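Local coordinates for protein DR hemagglutinin structural subunit (Escherichia coli, PDB 1USQ) that forms the adhesive fimbrial subunit of uropathogenic Escherichia coli, binding the Dr blood group antigen and mediating attachment to the upper urinary tract, at residues V54-L59 / G116-I121; I95-N100 / G120-Y125. The protein carries 3 engineered substitutions. All blocks are in the same frame, centred on the assembly; numbering follows the deposited sequence.

Contact 1 (V54-L59 / G116-I121). With CLM (chloramphenicol), chain K.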
loop_
_atom_site.group_PDB
_atom_site.type_symbol
_atom_site.label_atom_id
_atom_site.label_comp_id
_atom_site.label_asym_id
_atom_site.label_seq_id
_atom_site.Cartn_x
_atom_site.Cartn_y
_atom_site.Cartn_z
ATOM N N VAL A 54 -8.834 9.500 13.807
ATOM C CA VAL A 54 -9.469 8.754 12.731
ATOM C C VAL A 54 -10.697 9.558 12.307
ATOM O O VAL A 54 -11.591 9.805 13.115
ATOM C CB VAL A 54 -9.923 7.328 13.215
ATOM C CG1 VAL A 54 -10.739 6.603 12.117
ATOM C CG2 VAL A 54 -8.716 6.500 13.625
ATOM N N THR A 55 -10.741 9.996 11.057
ATOM C CA THR A 55 -11.892 10.778 10.616
ATOM C C THR A 55 -13.036 9.853 10.270
ATOM O O THR A 55 -12.829 8.737 9.768
ATOM C CB THR A 55 -11.578 11.642 9.388
ATOM O OG1 THR A 55 -11.202 10.784 8.300
ATOM C CG2 THR A 55 -10.434 12.638 9.699
ATOM N N VAL A 56 -14.247 10.332 10.537
ATOM C CA VAL A 56 -15.459 9.598 10.231
ATOM C C VAL A 56 -16.442 10.585 9.656
ATOM O O VAL A 56 -16.639 11.672 10.200
ATOM C CB VAL A 56 -16.078 8.973 11.515
ATOM C CG1 VAL A 56 -17.398 8.233 11.174
ATOM C CG2 VAL A 56 -15.083 8.041 12.197
ATOM N N GLN A 57 -17.009 10.233 8.513
ATOM C CA GLN A 57 -17.985 11.069 7.849
ATOM C C GLN A 57 -19.069 10.146 7.319
ATOM O O GLN A 57 -18.829 9.359 6.411
ATOM C CB GLN A 57 -17.339 11.838 6.688
ATOM C CG GLN A 57 -16.353 12.910 7.132
ATOM C CD GLN A 57 -17.042 14.167 7.594
ATOM O OE1 GLN A 57 -18.263 14.225 7.656
ATOM N NE2 GLN A 57 -16.266 15.209 7.851
ATOM N N ALA A 58 -20.239 10.200 7.937
ATOM C CA ALA A 58 -21.373 9.373 7.524
ATOM C C ALA A 58 -22.335 10.158 6.639
ATOM O O ALA A 58 -22.505 11.377 6.799
ATOM C CB ALA A 58 -22.121 8.826 8.772
ATOM N N LEU A 59 -22.941 9.446 5.694
ATOM C CA LEU A 59 -23.919 10.011 4.762
ATOM C C LEU A 59 -25.055 8.997 4.601
ATOM O O LEU A 59 -24.799 7.801 4.486
ATOM C CB LEU A 59 -23.283 10.239 3.375
ATOM C CG LEU A 59 -22.166 11.272 3.265
ATOM C CD1 LEU A 59 -20.779 10.615 3.340
ATOM C CD2 LEU A 59 -22.314 12.096 2.004
ATOM N N GLY A 116 -28.291 8.882 13.203
ATOM C CA GLY A 116 -27.861 10.151 12.644
ATOM C C GLY A 116 -26.626 9.976 11.751
ATOM O O GLY A 116 -25.792 9.097 11.985
ATOM N N SER A 117 -26.500 10.852 10.757
ATOM C CA SER A 117 -25.350 10.846 9.867
ATOM C C SER A 117 -24.229 11.661 10.522
ATOM O O SER A 117 -23.960 12.805 10.142
ATOM C CB SER A 117 -25.731 11.453 8.518
ATOM O OG SER A 117 -26.773 10.698 7.931
ATOM N N TRP A 118 -23.619 11.069 11.542
ATOM C CA TRP A 118 -22.546 11.716 12.299
ATOM C C TRP A 118 -21.260 11.882 11.476
ATOM O O TRP A 118 -20.855 10.993 10.709
ATOM C CB TRP A 118 -22.247 10.900 13.568
ATOM C CG TRP A 118 -21.235 11.511 14.534
ATOM C CD1 TRP A 118 -21.454 12.531 15.409
ATOM C CD2 TRP A 118 -19.862 11.092 14.745
ATOM N NE1 TRP A 118 -20.333 12.750 16.178
ATOM C CE2 TRP A 118 -19.345 11.876 15.798
ATOM C CE3 TRP A 118 -19.049 10.100 14.182
ATOM C CZ2 TRP A 118 -18.041 11.718 16.288
ATOM C CZ3 TRP A 118 -17.742 9.955 14.656
ATOM C CH2 TRP A 118 -17.254 10.770 15.697
ATOM N N GLY A 119 -20.574 12.982 11.727
ATOM C CA GLY A 119 -19.243 13.177 11.202
ATOM C C GLY A 119 -18.458 13.626 12.416
ATOM O O GLY A 119 -18.988 14.333 13.250
ATOM N N GLY A 120 -17.220 13.177 12.551
ATOM C CA GLY A 120 -16.413 13.582 13.686
ATOM C C GLY A 120 -15.070 12.903 13.668
ATOM O O GLY A 120 -14.727 12.212 12.717
ATOM N N ILE A 121 -14.301 13.139 14.727
ATOM C CA ILE A 121 -12.982 12.572 14.876
ATOM C C ILE A 121 -13.033 11.549 15.997
ATOM O O ILE A 121 -13.571 11.825 17.068
ATOM C CB ILE A 121 -11.968 13.655 15.309
ATOM C CG1 ILE A 121 -11.822 14.731 14.220
ATOM C CG2 ILE A 121 -10.624 13.018 15.681
ATOM C CD1 ILE A 121 -11.421 14.177 12.855
HETATM C C1 CLM K . -6.060 12.474 19.093
HETATM CL CL1 CLM K . -5.676 10.733 19.261
HETATM CL CL2 CLM K . -7.557 12.687 18.152
HETATM C C2 CLM K . -4.826 13.153 18.371
HETATM O O2 CLM K . -4.082 12.489 17.632
HETATM N N2 CLM K . -4.602 14.359 18.740
HETATM C C3 CLM K . -3.777 15.574 18.743
HETATM C C4 CLM K . -2.968 15.671 20.047
HETATM O O4 CLM K . -1.772 14.860 20.010
HETATM C C5 CLM K . -4.641 16.817 18.457
HETATM O O5 CLM K . -5.483 16.990 19.595
HETATM C C6 CLM K . -5.424 16.638 17.172
HETATM C C7 CLM K . -4.752 16.341 15.980
HETATM C C8 CLM K . -5.487 16.194 14.780
HETATM C C9 CLM K . -6.870 16.391 14.866
HETATM N N9 CLM K . -7.668 16.267 13.599
HETATM O O9A CLM K . -8.880 16.486 13.710
HETATM O O9B CLM K . -7.099 15.960 12.577
HETATM C C10 CLM K . -7.523 16.684 16.023
HETATM C C11 CLM K . -6.805 16.802 17.200
#
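Val56 and Gly120 form an antiparallel hydrogen-bonded pair, flanked by the non-hydrogen-bonded pairs Thr55–Ile121 and Gln57–Gly119, with the short strand axes 4.7 Å apart at their closest approach. Val56 N gives its hydrogen to Gly120 O, and Gly120 N returns one to Val56 O at 2.9 Å. Past Gly119 the second strand gives way to a loop, yet Ala58 N still bonds Trp118 O. Val56 O also takes a CA-H...O contact from Gly119 CA at 3.2 Å, so two groups of the opposite chain converge on this oxygen.

Trp118 and Val56 form one side-chain contact. With CG anti to its backbone N (chi1 -175°), the indole of Trp118 reaches forward along its own strand, toward Gly120. The two side chains cross at about a right angle, the CE3–CZ3 part of the six-membered ring meeting Val56 CB and CG1, with CB 3.7 Å from CZ3. The indole also lies over Gly120 N, where lack of a side chain leaves the ring room. Its NE1 is hydrogen-bonded to Asp99 OD1.

This is the edge of an immunoglobulin-like sheet, as expected for a chaperone/usher fimbrial subunit, and it does not stop here: Gln57, Ala58 and Leu59 pair antiparallel with a strand of a second subunit, whose Val31 packs on Val56.

Across the other face, Thr55 and Ile121 make a second side-chain contact, Thr55 CG2 touching Ile121 CD1 at 3.6 Å. The same isoleucine sends CG1 and CD1 to nitro oxygen O9A of chloramphenicol, each at 3.5 Å.

Contact 2 (I95-N100 / G120-Y125). With CLM (chloramphenicol), chain K; SO4 (sulfate ion), chain H.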
loop_
_atom_site.group_PDB
_atom_site.type_symbol
_atom_site.label_atom_id
_atom_site.label_comp_id
_atom_site.label_asym_id
_atom_site.label_seq_id
_atom_site.Cartn_x
_atom_site.Cartn_y
_atom_site.Cartn_z
ATOM N N ILE A 95 -10.567 3.982 22.359
ATOM C CA ILE A 95 -11.127 4.652 21.192
ATOM C C ILE A 95 -12.238 5.580 21.701
ATOM O O ILE A 95 -13.137 5.151 22.437
ATOM C CB ILE A 95 -11.743 3.604 20.234
ATOM C CG1 ILE A 95 -10.641 2.691 19.683
ATOM C CG2 ILE A 95 -12.517 4.276 19.127
ATOM C CD1 ILE A 95 -11.154 1.485 18.929
ATOM N N ARG A 96 -12.130 6.862 21.382
ATOM C CA ARG A 96 -13.050 7.851 21.936
ATOM C C ARG A 96 -13.260 9.034 20.979
ATOM O O ARG A 96 -12.289 9.648 20.532
ATOM C CB ARG A 96 -12.471 8.363 23.277
ATOM C CG ARG A 96 -13.274 9.477 23.936
ATOM C CD ARG A 96 -12.711 9.840 25.306
ATOM N NE ARG A 96 -11.624 10.810 25.209
ATOM C CZ ARG A 96 -10.355 10.543 25.502
ATOM N NH1 ARG A 96 -10.011 9.331 25.926
ATOM N NH2 ARG A 96 -9.428 11.488 25.379
ATOM N N PRO A 97 -14.525 9.370 20.688
ATOM C CA PRO A 97 -14.808 10.518 19.828
ATOM C C PRO A 97 -14.363 11.772 20.566
ATOM O O PRO A 97 -14.389 11.821 21.801
ATOM C CB PRO A 97 -16.337 10.482 19.695
ATOM C CG PRO A 97 -16.793 9.873 20.989
ATOM C CD PRO A 97 -15.767 8.782 21.233
ATOM N N THR A 98 -13.831 12.736 19.832
ATOM C CA THR A 98 -13.324 13.955 20.458
ATOM C C THR A 98 -14.466 14.828 20.976
ATOM O O THR A 98 -14.256 15.707 21.826
ATOM C CB THR A 98 -12.452 14.779 19.482
ATOM O OG1 THR A 98 -13.229 15.141 18.330
ATOM C CG2 THR A 98 -11.218 13.974 19.047
ATOM N N ASP A 99 -15.672 14.601 20.463
ATOM C CA ASP A 99 -16.814 15.392 20.907
ATOM C C ASP A 99 -17.494 14.745 22.115
ATOM O O ASP A 99 -16.936 13.814 22.717
ATOM C CB ASP A 99 -17.789 15.702 19.764
ATOM C CG ASP A 99 -18.490 14.474 19.231
ATOM O OD1 ASP A 99 -19.248 14.612 18.239
ATOM O OD2 ASP A 99 -18.326 13.378 19.807
ATOM N N ASN A 100 -18.647 15.273 22.511
ATOM C CA ASN A 100 -19.351 14.746 23.687
ATOM C C ASN A 100 -20.397 13.675 23.374
ATOM O O ASN A 100 -21.284 13.425 24.188
ATOM C CB ASN A 100 -20.024 15.884 24.470
ATOM C CG ASN A 100 -19.030 16.810 25.120
ATOM O OD1 ASN A 100 -18.045 16.366 25.702
ATOM N ND2 ASN A 100 -19.280 18.111 25.027
ATOM N N GLY A 120 -17.220 13.177 12.551
ATOM C CA GLY A 120 -16.413 13.582 13.686
ATOM C C GLY A 120 -15.070 12.903 13.668
ATOM O O GLY A 120 -14.727 12.212 12.717
ATOM N N ILE A 121 -14.301 13.139 14.727
ATOM C CA ILE A 121 -12.982 12.572 14.876
ATOM C C ILE A 121 -13.033 11.549 15.997
ATOM O O ILE A 121 -13.571 11.825 17.068
ATOM C CB ILE A 121 -11.968 13.655 15.309
ATOM C CG1 ILE A 121 -11.822 14.731 14.220
ATOM C CG2 ILE A 121 -10.624 13.018 15.681
ATOM C CD1 ILE A 121 -11.421 14.177 12.855
ATOM N N ILE A 122 -12.471 10.374 15.746
ATOM C CA ILE A 122 -12.344 9.346 16.773
ATOM C C ILE A 122 -10.870 9.300 17.137
ATOM O O ILE A 122 -10.023 9.099 16.278
ATOM C CB ILE A 122 -12.765 7.964 16.233
ATOM C CG1 ILE A 122 -14.258 7.964 15.861
ATOM C CG2 ILE A 122 -12.455 6.857 17.271
ATOM C CD1 ILE A 122 -15.199 7.780 17.060
ATOM N N GLY A 123 -10.550 9.538 18.398
ATOM C CA GLY A 123 -9.163 9.489 18.813
ATOM C C GLY A 123 -8.740 8.089 19.260
ATOM O O GLY A 123 -9.520 7.349 19.851
ATOM N N ILE A 124 -7.496 7.743 18.972
ATOM C CA ILE A 124 -6.928 6.473 19.402
ATOM C C ILE A 124 -5.847 6.806 20.409
ATOM O O ILE A 124 -4.922 7.560 20.108
ATOM C CB ILE A 124 -6.287 5.693 18.232
ATOM C CG1 ILE A 124 -7.296 5.504 17.083
ATOM C CG2 ILE A 124 -5.797 4.332 18.720
ATOM C CD1 ILE A 124 -8.602 4.775 17.495
ATOM N N TYR A 125 -5.996 6.275 21.620
ATOM C CA TYR A 125 -5.094 6.578 22.730
ATOM C C TYR A 125 -4.533 5.310 23.374
ATOM O O TYR A 125 -5.260 4.331 23.581
ATOM C CB TYR A 125 -5.853 7.360 23.812
ATOM C CG TYR A 125 -6.527 8.615 23.301
ATOM C CD1 TYR A 125 -5.873 9.838 23.330
ATOM C CD2 TYR A 125 -7.832 8.571 22.799
ATOM C CE1 TYR A 125 -6.491 10.992 22.836
ATOM C CE2 TYR A 125 -8.449 9.703 22.293
ATOM C CZ TYR A 125 -7.782 10.913 22.333
ATOM O OH TYR A 125 -8.395 12.040 21.832
HETATM C C1 CLM K . -6.060 12.474 19.093
HETATM CL CL1 CLM K . -5.676 10.733 19.261
HETATM CL CL2 CLM K . -7.557 12.687 18.152
HETATM C C2 CLM K . -4.826 13.153 18.371
HETATM O O2 CLM K . -4.082 12.489 17.632
HETATM N N2 CLM K . -4.602 14.359 18.740
HETATM C C3 CLM K . -3.777 15.574 18.743
HETATM C C4 CLM K . -2.968 15.671 20.047
HETATM O O4 CLM K . -1.772 14.860 20.010
HETATM C C5 CLM K . -4.641 16.817 18.457
HETATM O O5 CLM K . -5.483 16.990 19.595
HETATM C C6 CLM K . -5.424 16.638 17.172
HETATM C C7 CLM K . -4.752 16.341 15.980
HETATM C C8 CLM K . -5.487 16.194 14.780
HETATM C C9 CLM K . -6.870 16.391 14.866
HETATM N N9 CLM K . -7.668 16.267 13.599
HETATM O O9A CLM K . -8.880 16.486 13.710
HETATM O O9B CLM K . -7.099 15.960 12.577
HETATM C C10 CLM K . -7.523 16.684 16.023
HETATM C C11 CLM K . -6.805 16.802 17.200
HETATM S S SO4 H . -20.287 18.665 21.499
HETATM O O1 SO4 H . -20.299 17.189 21.332
HETATM O O2 SO4 H . -20.962 19.384 20.427
HETATM O O3 SO4 H . -21.094 18.946 22.739
HETATM O O4 SO4 H . -18.902 19.078 21.789
HETATM O O HOH W 1 -10.904 11.859 21.783
HETATM O O HOH W 2 -15.715 14.403 17.145
#
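The pairing of strands 90-97 and 119-126, which supplies one wall of the chloramphenicol site, runs antiparallel around Arg96 and Gly123. Arg96 N bonds Gly123 O, and Gly123 N returns the bond to Arg96 O at 2.8 Å. Thr98 N extends the pairing to Ile121 O.

Arg96 runs out straight, with chi1 and chi2 both near 180°, then bends at chi3 (85°), which lays its guanidinium flat over the Tyr125 ring. The planes differ by 13°, and CZ stands 4.2 Å from the ring centroid. On the opposite ring face sits CL1 of chloramphenicol, 3.7 Å from Tyr125 CZ. A water joins Tyr125 OH to Arg96 O, donating to the latter. The second chlorine, CL2, lies 3.6 Å from Gly123 CA. On this chloramphenicol side, too, Thr98 CG2 meets Ile121 CG2 at 3.5 Å.

On the face that carries Ile95, Pro97, Ile122 and Ile124, Ile122 CD1 packs on Pro97 CB, and Ile95 CG1 lies alongside Ile124 CD1 at 3.6 Å; Phe110 adds to this core.

Sandwiched between a cation and a chlorine, the tyrosine ring is held on both faces; its contact with Arg96 is a cation-pi stack, in which the positive charge is probably stabilised by the ring's pi cloud.

Contacts 1 and 2 lie with centres about 11 Å apart on one sheet, where strand 119-126 is the middle member between strands 50-59 and 90-97; Gly120 and Ile121 belong to both. Along the chain, 54-59 comes first, then 95-100, and both pair with strand 119-126, the last of the three. The two are tied directly: Val54 N probably bonds Ile122 O, and Val56 CG2 packs on Ile122 CG1. Chloramphenicol touches both contacts: its nitro group meets the shared Ile121, its chlorines lie against Gly123 and Tyr125 of contact 2. The central strand thus connects strand 50-59, whose segment 54-59 falls in a predicted receptor-binding region and which faces a second subunit, to the ligand-lining wall.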